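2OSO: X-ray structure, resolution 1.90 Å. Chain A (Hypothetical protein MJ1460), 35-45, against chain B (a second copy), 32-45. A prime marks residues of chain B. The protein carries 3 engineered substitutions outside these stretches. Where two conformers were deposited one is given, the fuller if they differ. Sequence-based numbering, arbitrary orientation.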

# COMPACT_ATOMS: atom_id res chain seq x y z
N LEU A 35 1.84 5.11 -4.37
CA LEU A 35 1.09 6.36 -4.30
C LEU A 35 0.54 6.60 -2.91
O LEU A 35 0.52 7.73 -2.43
CB LEU A 35 -0.06 6.36 -5.34
CG LEU A 35 -0.85 7.69 -5.36
CD1 LEU A 35 0.02 8.86 -5.70
CD2 LEU A 35 -2.08 7.69 -6.24
N PHE A 36 0.11 5.54 -2.27
CA PHE A 36 -0.34 5.61 -0.88
C PHE A 36 0.73 6.21 0.05
O PHE A 36 0.46 7.11 0.86
CB PHE A 36 -0.76 4.23 -0.43
CG PHE A 36 -1.46 4.23 0.91
CD1 PHE A 36 -2.81 4.49 0.97
CD2 PHE A 36 -0.76 3.96 2.07
CE1 PHE A 36 -3.48 4.51 2.19
CE2 PHE A 36 -1.41 3.99 3.32
CZ PHE A 36 -2.78 4.24 3.36
N ALA A 37 1.94 5.69 -0.07
CA ALA A 37 3.02 6.09 0.74
C ALA A 37 3.33 7.56 0.42
O ALA A 37 3.64 8.35 1.29
CB ALA A 37 4.26 5.17 0.47
N LEU A 38 3.28 7.91 -0.86
CA LEU A 38 3.57 9.28 -1.30
C LEU A 38 2.55 10.24 -0.68
O LEU A 38 2.90 11.36 -0.23
CB LEU A 38 3.50 9.37 -2.83
CG LEU A 38 3.75 10.73 -3.50
CD1 LEU A 38 4.13 10.48 -4.97
CD2 LEU A 38 2.54 11.66 -3.39
N VAL A 39 1.28 9.84 -0.70
CA VAL A 39 0.22 10.71 -0.17
C VAL A 39 0.32 10.84 1.37
O VAL A 39 0.20 11.94 1.89
CB VAL A 39 -1.20 10.28 -0.66
CG1 VAL A 39 -2.29 11.00 0.13
CG2 VAL A 39 -1.34 10.49 -2.19
N ILE A 40 0.59 9.74 2.07
CA ILE A 40 0.68 9.81 3.53
C ILE A 40 1.99 10.40 4.07
O ILE A 40 2.03 10.78 5.24
CB ILE A 40 0.36 8.46 4.21
CG1 ILE A 40 -0.02 8.67 5.68
CG2 ILE A 40 1.52 7.46 4.13
CD1 ILE A 40 -0.47 7.43 6.33
N PHE A 41 3.05 10.48 3.25
CA PHE A 41 4.24 11.23 3.61
C PHE A 41 4.01 12.73 3.49
O PHE A 41 4.53 13.49 4.28
CB PHE A 41 5.45 10.83 2.76
CG PHE A 41 6.20 9.63 3.29
CD1 PHE A 41 5.53 8.47 3.61
CD2 PHE A 41 7.58 9.66 3.43
CE1 PHE A 41 6.22 7.37 4.08
CE2 PHE A 41 8.28 8.57 3.88
CZ PHE A 41 7.60 7.41 4.21
N ASP A 42 3.27 13.17 2.47
CA ASP A 42 2.82 14.56 2.41
C ASP A 42 2.05 14.98 3.65
O ASP A 42 2.16 16.12 4.09
CB ASP A 42 1.90 14.76 1.23
CG ASP A 42 2.62 15.19 0.02
OD1 ASP A 42 2.96 16.39 -0.06
OD2 ASP A 42 2.83 14.35 -0.87
N LYS A 43 1.23 14.08 4.19
CA LYS A 43 0.49 14.33 5.44
C LYS A 43 1.37 14.19 6.69
O LYS A 43 1.26 15.01 7.59
CB LYS A 43 -0.73 13.38 5.55
CG LYS A 43 -1.78 13.59 4.44
CD LYS A 43 -3.12 14.16 4.95
CE LYS A 43 -3.32 15.63 4.60
NZ LYS A 43 -4.63 16.17 5.13
N VAL A 44 2.20 13.15 6.79
CA VAL A 44 3.24 13.08 7.83
C VAL A 44 3.92 14.46 7.82
O VAL A 44 3.88 15.18 8.81
CB VAL A 44 4.31 11.90 7.63
CG1 VAL A 44 5.56 12.09 8.52
CG2 VAL A 44 3.70 10.51 7.84
N LYS A 45 4.50 14.83 6.69
CA LYS A 45 5.19 16.13 6.60
C LYS A 45 4.19 17.25 6.83
O LYS A 45 4.45 18.15 7.62
CB LYS A 45 5.90 16.32 5.25
N TYR B 32 -1.28 -6.82 2.71
CA TYR B 32 0.00 -6.17 2.86
C TYR B 32 -0.06 -4.66 2.61
O TYR B 32 0.69 -3.88 3.20
CB TYR B 32 1.01 -6.82 1.92
CG TYR B 32 1.32 -8.26 2.28
CD1 TYR B 32 1.96 -8.57 3.49
CD2 TYR B 32 1.04 -9.30 1.40
CE1 TYR B 32 2.28 -9.85 3.82
CE2 TYR B 32 1.35 -10.61 1.74
CZ TYR B 32 1.95 -10.87 2.94
OH TYR B 32 2.28 -12.14 3.29
N PHE B 33 -0.96 -4.27 1.72
CA PHE B 33 -1.28 -2.88 1.48
C PHE B 33 -1.89 -2.32 2.78
O PHE B 33 -1.48 -1.30 3.26
CB PHE B 33 -2.25 -2.77 0.29
CG PHE B 33 -2.67 -1.37 -0.04
CD1 PHE B 33 -3.70 -0.75 0.64
CD2 PHE B 33 -2.09 -0.70 -1.08
CE1 PHE B 33 -4.10 0.53 0.32
CE2 PHE B 33 -2.50 0.61 -1.41
CZ PHE B 33 -3.47 1.21 -0.70
N GLY B 34 -2.81 -3.02 3.42
CA GLY B 34 -3.31 -2.56 4.66
C GLY B 34 -2.34 -2.53 5.81
O GLY B 34 -2.44 -1.66 6.66
N LEU B 35 -1.45 -3.49 5.85
CA LEU B 35 -0.40 -3.55 6.88
C LEU B 35 0.49 -2.34 6.83
O LEU B 35 0.91 -1.82 7.86
CB LEU B 35 0.43 -4.85 6.73
CG LEU B 35 1.51 -5.00 7.83
CD1 LEU B 35 0.90 -5.05 9.20
CD2 LEU B 35 2.45 -6.16 7.64
N PHE B 36 0.78 -1.88 5.63
CA PHE B 36 1.54 -0.65 5.44
C PHE B 36 0.91 0.55 6.16
O PHE B 36 1.58 1.31 6.88
CB PHE B 36 1.69 -0.39 3.96
CG PHE B 36 2.66 0.72 3.64
CD1 PHE B 36 4.01 0.45 3.57
CD2 PHE B 36 2.21 2.01 3.42
CE1 PHE B 36 4.92 1.46 3.30
CE2 PHE B 36 3.12 3.05 3.15
CZ PHE B 36 4.48 2.75 3.07
N ALA B 37 -0.39 0.71 5.95
CA ALA B 37 -1.11 1.79 6.50
C ALA B 37 -1.10 1.63 8.03
O ALA B 37 -0.98 2.59 8.77
CB ALA B 37 -2.57 1.81 5.94
N LEU B 38 -1.27 0.41 8.51
CA LEU B 38 -1.29 0.13 9.95
C LEU B 38 0.05 0.52 10.56
O LEU B 38 0.11 1.09 11.67
CB LEU B 38 -1.56 -1.36 10.19
CG LEU B 38 -1.61 -1.88 11.63
CD1 LEU B 38 -2.37 -3.21 11.64
CD2 LEU B 38 -0.21 -2.04 12.24
N VAL B 39 1.14 0.15 9.88
CA VAL B 39 2.48 0.44 10.41
C VAL B 39 2.78 1.96 10.39
O VAL B 39 3.30 2.49 11.36
CB VAL B 39 3.59 -0.42 9.72
CG1 VAL B 39 4.98 0.10 10.08
CG2 VAL B 39 3.41 -1.93 10.06
N ILE B 40 2.42 2.64 9.31
CA ILE B 40 2.69 4.08 9.23
C ILE B 40 1.73 4.97 10.06
O ILE B 40 2.06 6.13 10.30
CB ILE B 40 2.80 4.59 7.78
CG1 ILE B 40 3.56 5.93 7.73
CG2 ILE B 40 1.44 4.75 7.10
CD1 ILE B 40 3.81 6.37 6.35
N PHE B 41 0.57 4.45 10.47
CA PHE B 41 -0.27 5.13 11.43
C PHE B 41 0.29 5.04 12.84
O PHE B 41 0.18 5.98 13.61
CB PHE B 41 -1.71 4.61 11.42
CG PHE B 41 -2.59 5.24 10.38
CD1 PHE B 41 -2.19 5.33 9.07
CD2 PHE B 41 -3.85 5.73 10.72
CE1 PHE B 41 -3.01 5.90 8.11
CE2 PHE B 41 -4.68 6.29 9.78
CZ PHE B 41 -4.26 6.37 8.46
N ASP B 42 0.86 3.89 13.20
CA ASP B 42 1.62 3.78 14.45
C ASP B 42 2.75 4.81 14.53
O ASP B 42 3.03 5.31 15.61
CB ASP B 42 2.26 2.42 14.56
CG ASP B 42 1.41 1.46 15.28
OD1 ASP B 42 1.38 1.53 16.53
OD2 ASP B 42 0.80 0.61 14.62
N LYS B 43 3.41 5.08 13.41
CA LYS B 43 4.46 6.11 13.34
C LYS B 43 3.89 7.53 13.28
O LYS B 43 4.42 8.41 13.94
CB LYS B 43 5.39 5.86 12.13
CG LYS B 43 6.17 4.53 12.21
CD LYS B 43 7.69 4.70 12.39
CE LYS B 43 8.17 4.39 13.80
NZ LYS B 43 9.66 4.60 13.96
N VAL B 44 2.87 7.78 12.45
CA VAL B 44 2.13 9.05 12.51
C VAL B 44 1.84 9.29 14.00
O VAL B 44 2.29 10.27 14.58
CB VAL B 44 0.77 9.07 11.65
CG1 VAL B 44 -0.15 10.25 12.02
CG2 VAL B 44 1.04 9.05 10.13
N LYS B 45 1.12 8.36 14.63
CA LYS B 45 0.79 8.52 16.05
C LYS B 45 2.06 8.53 16.87
O LYS B 45 2.23 9.42 17.71
CB LYS B 45 -0.15 7.40 16.55

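Two copies of one helix run nearly parallel, their N-to-C directions 17° apart and their axes 11.0 Å apart at closest approach. No hydrogen bond crosses between them; the contact is apolar side chains alone, burying 459 Å² in all.

Phe36 covers the most. Its CA-to-CB bond points toward the partner, and with chi1 in t the ring fills the space between the backbones. Phe33′ lies over one face, with Phe36 CD1 3.7 Å from Phe33′ CZ, while the two Phe36 rings meet at their edges, Phe36 CD2 to Phe36′ CD2 being 3.8 Å. Phe36 CZ reaches Ala37′ CB at 3.6 Å, and Ala37 CB receives Phe36′ CZ at the same distance. The rule here is large against small: a lone methyl leaves room for the end of a ring.

One turn on, Ile40 and Ile40′ face each other, their CA atoms 8.3 Å apart. Both chi angles are t, an extended form that carries Ile40′ CD1 to 3.4 Å from Ile40 CG2 and Ile40 CD1 to 3.5 Å from Phe41′ CE1. Phe41 starts sideways, but its ring end comes nearer.

At Val44 the CA atoms close to 6.3 Å, and a short branched side chain suffices: Val44 CG2 meets Val44′ CG2 at 3.8 Å.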